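Local coordinates for NigD-like protein (Bacteroides vulgatus ATCC 8482, PDB 3K6O) that is of unknown function but belongs to the NigD-like family, pairing an N-terminal OB domain with a C-terminal beta-sandwich domain, at residues 42-47 with 64-69; 106-111 with 199-204; 118-123 with 152-157. One frame throughout, in Å; residues are numbered along the deposited sequence.

Contact 1: 42-47 with 64-69; sequences WVVQHI and SFLEAG. With SO4 (sulfate ion), chain G.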
loop_
_atom_site.group_PDB
_atom_site.type_symbol
_atom_site.label_atom_id
_atom_site.label_comp_id
_atom_site.label_asym_id
_atom_site.label_seq_id
_atom_site.Cartn_x
_atom_site.Cartn_y
_atom_site.Cartn_z
ATOM N N TRP A 42 -7.587 -19.405 2.677
ATOM C CA TRP A 42 -8.760 -19.864 2.007
ATOM C C TRP A 42 -10.052 -19.354 2.665
ATOM O O TRP A 42 -10.278 -19.553 3.888
ATOM C CB TRP A 42 -8.784 -21.392 1.959
ATOM C CG TRP A 42 -9.893 -21.894 1.089
ATOM C CD1 TRP A 42 -11.068 -22.444 1.487
ATOM C CD2 TRP A 42 -9.938 -21.838 -0.346
ATOM N NE1 TRP A 42 -11.839 -22.759 0.394
ATOM C CE2 TRP A 42 -11.168 -22.397 -0.744
ATOM C CE3 TRP A 42 -9.045 -21.374 -1.329
ATOM C CZ2 TRP A 42 -11.549 -22.493 -2.089
ATOM C CZ3 TRP A 42 -9.419 -21.465 -2.672
ATOM C CH2 TRP A 42 -10.657 -22.024 -3.037
ATOM N N VAL A 43 -10.925 -18.752 1.860
ATOM C CA VAL A 43 -12.187 -18.195 2.373
ATOM C C VAL A 43 -13.279 -19.259 2.483
ATOM O O VAL A 43 -13.789 -19.737 1.465
ATOM C CB VAL A 43 -12.697 -17.014 1.504
ATOM C CG1 VAL A 43 -13.983 -16.407 2.121
ATOM C CG2 VAL A 43 -11.601 -15.923 1.328
ATOM N N VAL A 44 -13.640 -19.644 3.711
ATOM C CA VAL A 44 -14.681 -20.643 3.910
ATOM C C VAL A 44 -15.988 -20.002 4.390
ATOM O O VAL A 44 -17.010 -20.630 4.304
ATOM C CB VAL A 44 -14.267 -21.779 4.907
ATOM C CG1 VAL A 44 -13.087 -22.563 4.354
ATOM C CG2 VAL A 44 -13.908 -21.200 6.313
ATOM N N GLN A 45 -15.936 -18.776 4.914
ATOM C CA GLN A 45 -17.130 -18.003 5.228
ATOM C C GLN A 45 -16.889 -16.561 4.788
ATOM O O GLN A 45 -15.764 -16.062 4.857
ATOM C CB GLN A 45 -17.424 -18.055 6.729
ATOM C CG GLN A 45 -17.804 -19.473 7.274
ATOM C CD GLN A 45 -17.880 -19.553 8.778
ATOM O OE1 GLN A 45 -17.732 -18.547 9.471
ATOM N NE2 GLN A 45 -18.098 -20.774 9.309
ATOM N N HIS A 46 -17.947 -15.898 4.345
ATOM C CA HIS A 46 -17.876 -14.485 3.978
ATOM C C HIS A 46 -19.173 -13.774 4.367
ATOM O O HIS A 46 -20.255 -14.342 4.266
ATOM C CB HIS A 46 -17.612 -14.338 2.484
ATOM C CG HIS A 46 -18.737 -14.813 1.639
ATOM N ND1 HIS A 46 -19.482 -13.967 0.852
ATOM C CD2 HIS A 46 -19.292 -16.043 1.508
ATOM C CE1 HIS A 46 -20.429 -14.661 0.245
ATOM N NE2 HIS A 46 -20.350 -15.918 0.646
ATOM N N ILE A 47 -19.049 -12.537 4.839
ATOM C CA ILE A 47 -20.187 -11.711 5.246
ATOM C C ILE A 47 -20.427 -10.643 4.161
ATOM O O ILE A 47 -21.511 -10.068 4.062
ATOM C CB ILE A 47 -19.876 -11.021 6.599
ATOM C CG1 ILE A 47 -19.621 -12.067 7.686
ATOM C CG2 ILE A 47 -20.971 -10.022 7.014
ATOM C CD1 ILE A 47 -20.748 -13.059 7.898
ATOM N N SER A 64 -11.273 -13.411 10.302
ATOM C CA SER A 64 -11.269 -14.287 11.452
ATOM C C SER A 64 -10.609 -15.585 11.058
ATOM O O SER A 64 -11.055 -16.276 10.123
ATOM C CB SER A 64 -12.692 -14.603 11.926
ATOM O OG SER A 64 -13.377 -13.455 12.393
ATOM N N PHE A 65 -9.561 -15.946 11.768
ATOM C CA PHE A 65 -8.832 -17.147 11.424
ATOM C C PHE A 65 -9.495 -18.303 12.132
ATOM O O PHE A 65 -9.448 -18.374 13.346
ATOM C CB PHE A 65 -7.354 -17.011 11.816
ATOM C CG PHE A 65 -6.626 -16.023 11.001
ATOM C CD1 PHE A 65 -6.763 -14.674 11.246
ATOM C CD2 PHE A 65 -5.820 -16.423 9.971
ATOM C CE1 PHE A 65 -6.088 -13.738 10.457
ATOM C CE2 PHE A 65 -5.150 -15.492 9.189
ATOM C CZ PHE A 65 -5.282 -14.159 9.440
ATOM N N LEU A 66 -10.151 -19.176 11.375
ATOM C CA LEU A 66 -10.999 -20.201 11.970
ATOM C C LEU A 66 -10.266 -21.507 12.293
ATOM O O LEU A 66 -10.586 -22.168 13.277
ATOM C CB LEU A 66 -12.201 -20.479 11.083
ATOM C CG LEU A 66 -13.150 -19.319 10.776
ATOM C CD1 LEU A 66 -14.161 -19.791 9.760
ATOM C CD2 LEU A 66 -13.850 -18.705 12.020
ATOM N N GLU A 67 -9.302 -21.885 11.468
ATOM C CA GLU A 67 -8.535 -23.110 11.697
ATOM C C GLU A 67 -7.390 -23.237 10.683
ATOM O O GLU A 67 -7.372 -22.547 9.645
ATOM C CB GLU A 67 -9.472 -24.323 11.555
ATOM C CG GLU A 67 -9.799 -24.605 10.095
ATOM C CD GLU A 67 -11.239 -24.937 9.812
ATOM O OE1 GLU A 67 -11.982 -25.223 10.766
ATOM O OE2 GLU A 67 -11.630 -24.904 8.617
ATOM N N ALA A 68 -6.439 -24.109 10.967
ATOM C CA ALA A 68 -5.401 -24.443 10.002
ATOM C C ALA A 68 -6.050 -24.911 8.696
ATOM O O ALA A 68 -7.115 -25.505 8.708
ATOM C CB ALA A 68 -4.452 -25.542 10.554
ATOM N N GLY A 69 -5.384 -24.661 7.578
ATOM C CA GLY A 69 -5.939 -24.983 6.267
ATOM C C GLY A 69 -5.500 -26.306 5.683
ATOM O O GLY A 69 -5.450 -27.291 6.360
HETATM S S SO4 G . -22.942 -17.977 -0.150
HETATM O O1 SO4 G . -21.916 -18.990 0.129
HETATM O O2 SO4 G . -22.353 -16.811 -0.789
HETATM O O3 SO4 G . -23.918 -18.527 -1.094
HETATM O O4 SO4 G . -23.533 -17.560 1.127
#
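L66 and V44 meet through methyl groups that their first torsions set facing each other. In L66, CG lies anti to the carbonyl carbon (chi1 -60°) and the extended second torsion (chi2 173°) carries CD1 out over the neighbouring strand. V44 holds CG2 between its backbone N and carbonyl carbon, and V44 CG2 lies 3.7 Å from L66 CD1, the two side chains lying alongside one another and pointing opposite ways. Q45 comes in beside them with an extended chain, running roughly perpendicular to L66; Q45 OE1 is 3.8 Å from L66 CD1, without a hydrogen bond. The polar end of Q45 belongs elsewhere: OE1 accepts from R78, and NE2 donates to a tetraethylene glycol molecule. Strand 75-93 runs between the two segments, sharing backbone hydrogen bonds with V44 and Q45, while L66 and E67 form a classic beta bulge opposite N76. H46 turns to a sulfate instead, its NE2 lying 2.6 Å from sulfate O2 in a bent hydrogen bond (N-H...O angle 135°), and R51 NH2 is hydrogen-bonded to the same ion. The result is a small apolar patch on the OB domain surface, its polar neighbours engaged by other partners.

Contact 2: 106-111 with 199-204; sequences VQIKDM and KTYIFS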
loop_
_atom_site.group_PDB
_atom_site.type_symbol
_atom_site.label_atom_id
_atom_site.label_comp_id
_atom_site.label_asym_id
_atom_site.label_seq_id
_atom_site.Cartn_x
_atom_site.Cartn_y
_atom_site.Cartn_z
ATOM N N VAL A 106 1.404 17.050 2.362
ATOM C CA VAL A 106 0.446 15.973 2.603
ATOM C C VAL A 106 0.636 15.443 4.037
ATOM O O VAL A 106 1.754 15.451 4.570
ATOM C CB VAL A 106 0.634 14.811 1.604
ATOM C CG1 VAL A 106 2.035 14.144 1.748
ATOM C CG2 VAL A 106 -0.464 13.736 1.772
ATOM N N GLN A 107 -0.464 15.001 4.646
ATOM C CA GLN A 107 -0.451 14.378 5.976
ATOM C C GLN A 107 -0.397 12.873 5.854
ATOM O O GLN A 107 -1.335 12.265 5.356
ATOM C CB GLN A 107 -1.703 14.787 6.762
ATOM C CG GLN A 107 -1.768 14.203 8.177
ATOM C CD GLN A 107 -2.989 14.674 8.961
ATOM O OE1 GLN A 107 -3.795 15.482 8.480
ATOM N NE2 GLN A 107 -3.130 14.163 10.182
ATOM N N ILE A 108 0.719 12.278 6.274
ATOM C CA ILE A 108 0.883 10.838 6.270
ATOM C C ILE A 108 0.477 10.270 7.627
ATOM O O ILE A 108 0.982 10.704 8.637
ATOM C CB ILE A 108 2.333 10.410 6.010
ATOM C CG1 ILE A 108 2.833 10.914 4.639
ATOM C CG2 ILE A 108 2.455 8.856 6.066
ATOM C CD1 ILE A 108 1.920 10.550 3.460
ATOM N N LYS A 109 -0.451 9.324 7.648
ATOM C CA LYS A 109 -0.835 8.637 8.882
ATOM C C LYS A 109 -0.066 7.322 9.072
ATOM O O LYS A 109 0.295 6.987 10.179
ATOM C CB LYS A 109 -2.353 8.391 8.916
ATOM C CG LYS A 109 -3.183 9.644 9.137
ATOM C CD LYS A 109 -4.518 9.351 9.813
ATOM C CE LYS A 109 -5.100 10.603 10.445
ATOM N NZ LYS A 109 -6.506 10.414 10.935
ATOM N N ASP A 110 0.167 6.560 8.006
ATOM C CA ASP A 110 1.022 5.368 8.084
ATOM C C ASP A 110 1.810 5.197 6.792
ATOM O O ASP A 110 1.308 5.498 5.729
ATOM C CB ASP A 110 0.195 4.099 8.304
ATOM C CG ASP A 110 -0.448 4.057 9.648
ATOM O OD1 ASP A 110 0.252 3.717 10.611
ATOM O OD2 ASP A 110 -1.642 4.377 9.743
HETATM N N MSE A 111 3.051 4.735 6.898
HETATM C CA MSE A 111 3.769 4.273 5.734
HETATM C C MSE A 111 4.679 3.124 6.082
HETATM O O MSE A 111 5.452 3.221 7.015
HETATM C CB MSE A 111 4.589 5.388 5.091
HETATM C CG MSE A 111 5.417 4.882 3.835
HETATM SE SE MSE A 111 6.745 6.270 3.366
HETATM C CE MSE A 111 5.443 7.551 2.909
ATOM N N LYS A 199 11.092 15.574 4.788
ATOM C CA LYS A 199 11.778 14.564 5.600
ATOM C C LYS A 199 11.895 13.214 4.883
ATOM O O LYS A 199 11.166 12.957 3.944
ATOM C CB LYS A 199 11.050 14.366 6.924
ATOM C CG LYS A 199 9.615 13.893 6.787
ATOM C CD LYS A 199 8.910 13.881 8.119
ATOM C CE LYS A 199 9.401 12.737 8.977
ATOM N NZ LYS A 199 8.498 12.507 10.159
ATOM N N THR A 200 12.826 12.383 5.340
ATOM C CA THR A 200 13.079 11.068 4.748
ATOM C C THR A 200 12.631 9.939 5.649
ATOM O O THR A 200 13.130 9.813 6.756
ATOM C CB THR A 200 14.582 10.876 4.507
ATOM O OG1 THR A 200 15.045 11.930 3.679
ATOM C CG2 THR A 200 14.876 9.588 3.800
ATOM N N TYR A 201 11.704 9.116 5.179
ATOM C CA TYR A 201 11.400 7.866 5.856
ATOM C C TYR A 201 12.474 6.869 5.395
ATOM O O TYR A 201 12.754 6.803 4.198
ATOM C CB TYR A 201 10.009 7.370 5.474
ATOM C CG TYR A 201 8.877 8.133 6.095
ATOM C CD1 TYR A 201 8.642 9.480 5.771
ATOM C CD2 TYR A 201 8.007 7.515 7.004
ATOM C CE1 TYR A 201 7.597 10.180 6.348
ATOM C CE2 TYR A 201 6.938 8.214 7.575
ATOM C CZ TYR A 201 6.757 9.541 7.239
ATOM O OH TYR A 201 5.723 10.235 7.783
ATOM N N ILE A 202 13.077 6.138 6.332
ATOM C CA ILE A 202 14.125 5.165 6.033
ATOM C C ILE A 202 13.606 3.792 6.490
ATOM O O ILE A 202 13.189 3.635 7.640
ATOM C CB ILE A 202 15.463 5.489 6.777
ATOM C CG1 ILE A 202 15.959 6.885 6.371
ATOM C CG2 ILE A 202 16.515 4.450 6.463
ATOM C CD1 ILE A 202 17.061 7.537 7.284
ATOM N N PHE A 203 13.603 2.819 5.590
ATOM C CA PHE A 203 13.302 1.435 5.961
ATOM C C PHE A 203 14.434 0.528 5.502
ATOM O O PHE A 203 14.707 0.442 4.306
ATOM C CB PHE A 203 12.014 0.975 5.295
ATOM C CG PHE A 203 10.834 1.866 5.570
ATOM C CD1 PHE A 203 10.096 1.725 6.741
ATOM C CD2 PHE A 203 10.473 2.856 4.663
ATOM C CE1 PHE A 203 8.987 2.550 7.004
ATOM C CE2 PHE A 203 9.358 3.684 4.914
ATOM C CZ PHE A 203 8.623 3.529 6.081
ATOM N N SER A 204 15.066 -0.190 6.425
ATOM C CA SER A 204 16.120 -1.114 6.036
ATOM C C SER A 204 15.534 -2.410 5.510
ATOM O O SER A 204 14.407 -2.782 5.859
ATOM C CB SER A 204 17.047 -1.411 7.221
ATOM O OG SER A 204 16.329 -2.053 8.246
#
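I108 is the first residue of 106-111 to meet the other strand, and it does so at the hydroxyl end of Y201. I108 CB stands 3.8 Å from Y201 OH, with CG2 almost as near, the two side chains running past each other head to tail. At K109 and D110 the strand kinks: both face R121 in a classic beta bulge, and the D110 side chain sets off away from 199-204. Beyond the bulge the chain comes back to the interface with M111, a selenomethionine whose CG is anti to the backbone N (chi1 178°), which directs the side chain toward 199-204, where SE meets two rings. M111 SE lies over one face of Y201, 4.3 Å from the ring centroid and 27° off its normal, its closest ring atom being Y201 CG at 3.9 Å. The same atom sits at the edge of F203, in the plane of that ring, with M111 SE 4.0 Å from F203 CE2. Both are Met-aromatic contacts, one face-on and one edge-on. The backbone joins in: M111 O approaches F203 CZ to 3.3 Å, obliquely to the ring. With an alanine in place of Y201, M111 SE would probably lose the face it rests on and I108 its contact with the hydroxyl, leaving the selenomethionine end freer to turn. Strand 199-204 pairs antiparallel with strand 186-191, whose V189 and V191 touch M111 and I108, and L154 of strand 149-157 packs on the same two residues. On the other flank, strand 107-113 is paired antiparallel with strand 117-125, which places L118 against M111 as well.

Contact 3: 118-123 with 152-157; sequences LNVRFM and LELRYN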
loop_
_atom_site.group_PDB
_atom_site.type_symbol
_atom_site.label_atom_id
_atom_site.label_comp_id
_atom_site.label_asym_id
_atom_site.label_seq_id
_atom_site.Cartn_x
_atom_site.Cartn_y
_atom_site.Cartn_z
ATOM N N LEU A 118 4.947 -0.420 -1.360
ATOM C CA LEU A 118 4.962 0.641 -0.368
ATOM C C LEU A 118 3.498 1.004 -0.059
ATOM O O LEU A 118 2.740 1.442 -0.925
ATOM C CB LEU A 118 5.727 1.853 -0.864
ATOM C CG LEU A 118 5.904 2.921 0.212
ATOM C CD1 LEU A 118 6.916 2.475 1.289
ATOM C CD2 LEU A 118 6.320 4.237 -0.375
ATOM N N ASN A 119 3.133 0.818 1.204
ATOM C CA ASN A 119 1.779 1.002 1.708
ATOM C C ASN A 119 1.696 2.315 2.437
ATOM O O ASN A 119 2.458 2.576 3.369
ATOM C CB ASN A 119 1.426 -0.145 2.639
ATOM C CG ASN A 119 1.557 -1.486 1.938
ATOM O OD1 ASN A 119 0.832 -1.772 0.966
ATOM N ND2 ASN A 119 2.533 -2.306 2.381
ATOM N N VAL A 120 0.748 3.135 2.016
ATOM C CA VAL A 120 0.568 4.453 2.599
ATOM C C VAL A 120 -0.905 4.695 2.997
ATOM O O VAL A 120 -1.807 4.525 2.205
ATOM C CB VAL A 120 1.023 5.522 1.620
ATOM C CG1 VAL A 120 1.082 6.928 2.344
ATOM C CG2 VAL A 120 2.394 5.150 1.032
ATOM N N ARG A 121 -1.127 5.086 4.243
ATOM C CA ARG A 121 -2.405 5.588 4.663
ATOM C C ARG A 121 -2.189 7.061 4.863
ATOM O O ARG A 121 -1.227 7.454 5.520
ATOM C CB ARG A 121 -2.870 4.939 5.962
ATOM C CG ARG A 121 -4.309 5.369 6.347
ATOM C CD ARG A 121 -4.911 4.469 7.404
ATOM N NE ARG A 121 -4.247 4.763 8.657
ATOM C CZ ARG A 121 -4.834 4.844 9.837
ATOM N NH1 ARG A 121 -6.134 4.601 9.983
ATOM N NH2 ARG A 121 -4.093 5.154 10.882
ATOM N N PHE A 122 -3.067 7.880 4.290
ATOM C CA PHE A 122 -2.856 9.321 4.270
ATOM C C PHE A 122 -4.149 10.089 4.138
ATOM O O PHE A 122 -5.213 9.508 3.901
ATOM C CB PHE A 122 -1.908 9.720 3.140
ATOM C CG PHE A 122 -2.494 9.591 1.743
ATOM C CD1 PHE A 122 -2.715 8.347 1.167
ATOM C CD2 PHE A 122 -2.781 10.722 0.984
ATOM C CE1 PHE A 122 -3.233 8.231 -0.112
ATOM C CE2 PHE A 122 -3.299 10.605 -0.314
ATOM C CZ PHE A 122 -3.513 9.348 -0.862
HETATM N N MSE A 123 -4.061 11.400 4.337
HETATM C CA MSE A 123 -5.216 12.275 4.208
HETATM C C MSE A 123 -5.133 12.971 2.861
HETATM O O MSE A 123 -4.068 13.431 2.460
HETATM C CB MSE A 123 -5.237 13.317 5.330
HETATM C CG MSE A 123 -5.231 12.762 6.765
HETATM SE SE MSE A 123 -6.684 11.517 7.163
HETATM C CE MSE A 123 -8.132 12.729 7.348
ATOM N N LEU A 152 13.335 7.047 -3.445
ATOM C CA LEU A 152 12.036 7.363 -4.062
ATOM C C LEU A 152 11.432 8.583 -3.373
ATOM O O LEU A 152 11.815 8.944 -2.213
ATOM C CB LEU A 152 11.073 6.172 -3.917
ATOM C CG LEU A 152 11.537 4.877 -4.542
ATOM C CD1 LEU A 152 10.599 3.682 -4.207
ATOM C CD2 LEU A 152 11.812 5.005 -6.045
ATOM N N GLU A 153 10.458 9.210 -4.038
ATOM C CA GLU A 153 9.793 10.347 -3.416
ATOM C C GLU A 153 8.313 10.224 -3.562
ATOM O O GLU A 153 7.817 9.808 -4.599
ATOM C CB GLU A 153 10.285 11.680 -4.007
ATOM C CG GLU A 153 11.810 11.801 -4.172
ATOM C CD GLU A 153 12.253 13.195 -4.659
ATOM O OE1 GLU A 153 11.356 14.067 -4.817
ATOM O OE2 GLU A 153 13.477 13.390 -4.895
ATOM N N LEU A 154 7.599 10.581 -2.511
ATOM C CA LEU A 154 6.159 10.661 -2.581
ATOM C C LEU A 154 5.812 12.101 -2.919
ATOM O O LEU A 154 6.287 13.012 -2.268
ATOM C CB LEU A 154 5.494 10.310 -1.256
ATOM C CG LEU A 154 5.094 8.895 -0.858
ATOM C CD1 LEU A 154 4.412 9.051 0.527
ATOM C CD2 LEU A 154 4.191 8.191 -1.874
ATOM N N ARG A 155 4.979 12.278 -3.932
ATOM C CA ARG A 155 4.607 13.578 -4.434
ATOM C C ARG A 155 3.079 13.684 -4.400
ATOM O O ARG A 155 2.391 12.887 -5.045
ATOM C CB ARG A 155 5.150 13.733 -5.860
ATOM C CG ARG A 155 6.673 13.681 -5.959
ATOM C CD ARG A 155 7.270 14.847 -5.157
ATOM N NE ARG A 155 8.688 15.127 -5.451
ATOM C CZ ARG A 155 9.146 16.105 -6.226
ATOM N NH1 ARG A 155 8.337 16.959 -6.849
ATOM N NH2 ARG A 155 10.447 16.267 -6.333
ATOM N N TYR A 156 2.562 14.661 -3.658
ATOM C CA TYR A 156 1.119 14.906 -3.577
ATOM C C TYR A 156 0.720 16.125 -4.407
ATOM O O TYR A 156 1.409 17.146 -4.410
ATOM C CB TYR A 156 0.691 15.128 -2.115
ATOM C CG TYR A 156 -0.789 15.436 -1.902
ATOM C CD1 TYR A 156 -1.756 14.508 -2.203
ATOM C CD2 TYR A 156 -1.210 16.680 -1.405
ATOM C CE1 TYR A 156 -3.096 14.761 -1.976
ATOM C CE2 TYR A 156 -2.545 16.953 -1.202
ATOM C CZ TYR A 156 -3.482 15.977 -1.486
ATOM O OH TYR A 156 -4.807 16.217 -1.315
ATOM N N ASN A 157 -0.400 16.004 -5.114
ATOM C CA ASN A 157 -0.974 17.132 -5.823
ATOM C C ASN A 157 -2.477 17.130 -5.558
ATOM O O ASN A 157 -3.147 16.152 -5.861
ATOM C CB ASN A 157 -0.673 17.072 -7.323
ATOM C CG ASN A 157 -0.770 18.427 -7.987
ATOM O OD1 ASN A 157 -1.415 19.352 -7.468
ATOM N ND2 ASN A 157 -0.113 18.574 -9.136
#
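The interior of the C-terminal beta-sandwich domain is crossed here, where strand 117-125 faces strand 149-157 through side chains and not through backbone hydrogen bonds. The two strands stand well apart, with V120 CA 9.8 Å from L154 CA, and branched and aromatic groups fill the distance. V120 CG1 meets L154 CD1 at 4.3 Å, methyl to methyl; the second torsion of L154 is extended (chi2 -178°) and sends CD1 out toward the valine. Further along, F122 and Y156 approach each other through ring atoms, F122 CE2 lying 4.5 Å from Y156 CE1. The tyrosine atom comes to the edge of the F122 ring, near its plane, while F122 reaches the Y156 ring obliquely. In Y156, CG is anti to the backbone N (chi1 178°), which carries the ring toward the phenylalanine, and its hydroxyl continues to a hydrogen bond with N125. L136 and L134 of strand 133-139 touch L118 and F122, and V189 and V191 of strand 186-191 touch L154, adding further apolar groups to this core. On the opposite face of strand 149-157, R155 grips E153 side-on: R155 NH2 is 2.8 Å and R155 NE 2.9 Å from E153 OE1, both bonds converging on that one oxygen within the guanidinium plane. N139 holds E153 OE2, and the carbonyl of G102 takes R155 NH1. Strand 149-157 thus has two unlike faces: one makes buried apolar contacts in the core, the other carries an ion pair whose charges probably offset each other.

In the fold
Contacts 2 and 3 are two parts of one core, their centres only 8 Å apart, whereas contact 1 lies in the other domain, with its centre about 33 Å from that of contact 2 and 32 Å from that of contact 3. Strands 107-113 and 117-125, consecutive in the chain and paired antiparallel, tie contacts 2 and 3 directly: D110 OD2 meets R121 NH2 at 2.8 Å in a salt bridge, and K109 N probably bonds to R121 O. Q107 O also packs against F122 CB. Contact 1 touches neither, its nearest atoms being about 16 Å from contact 3; the sulfate and glycol beside it probably come from the crystallisation liquor.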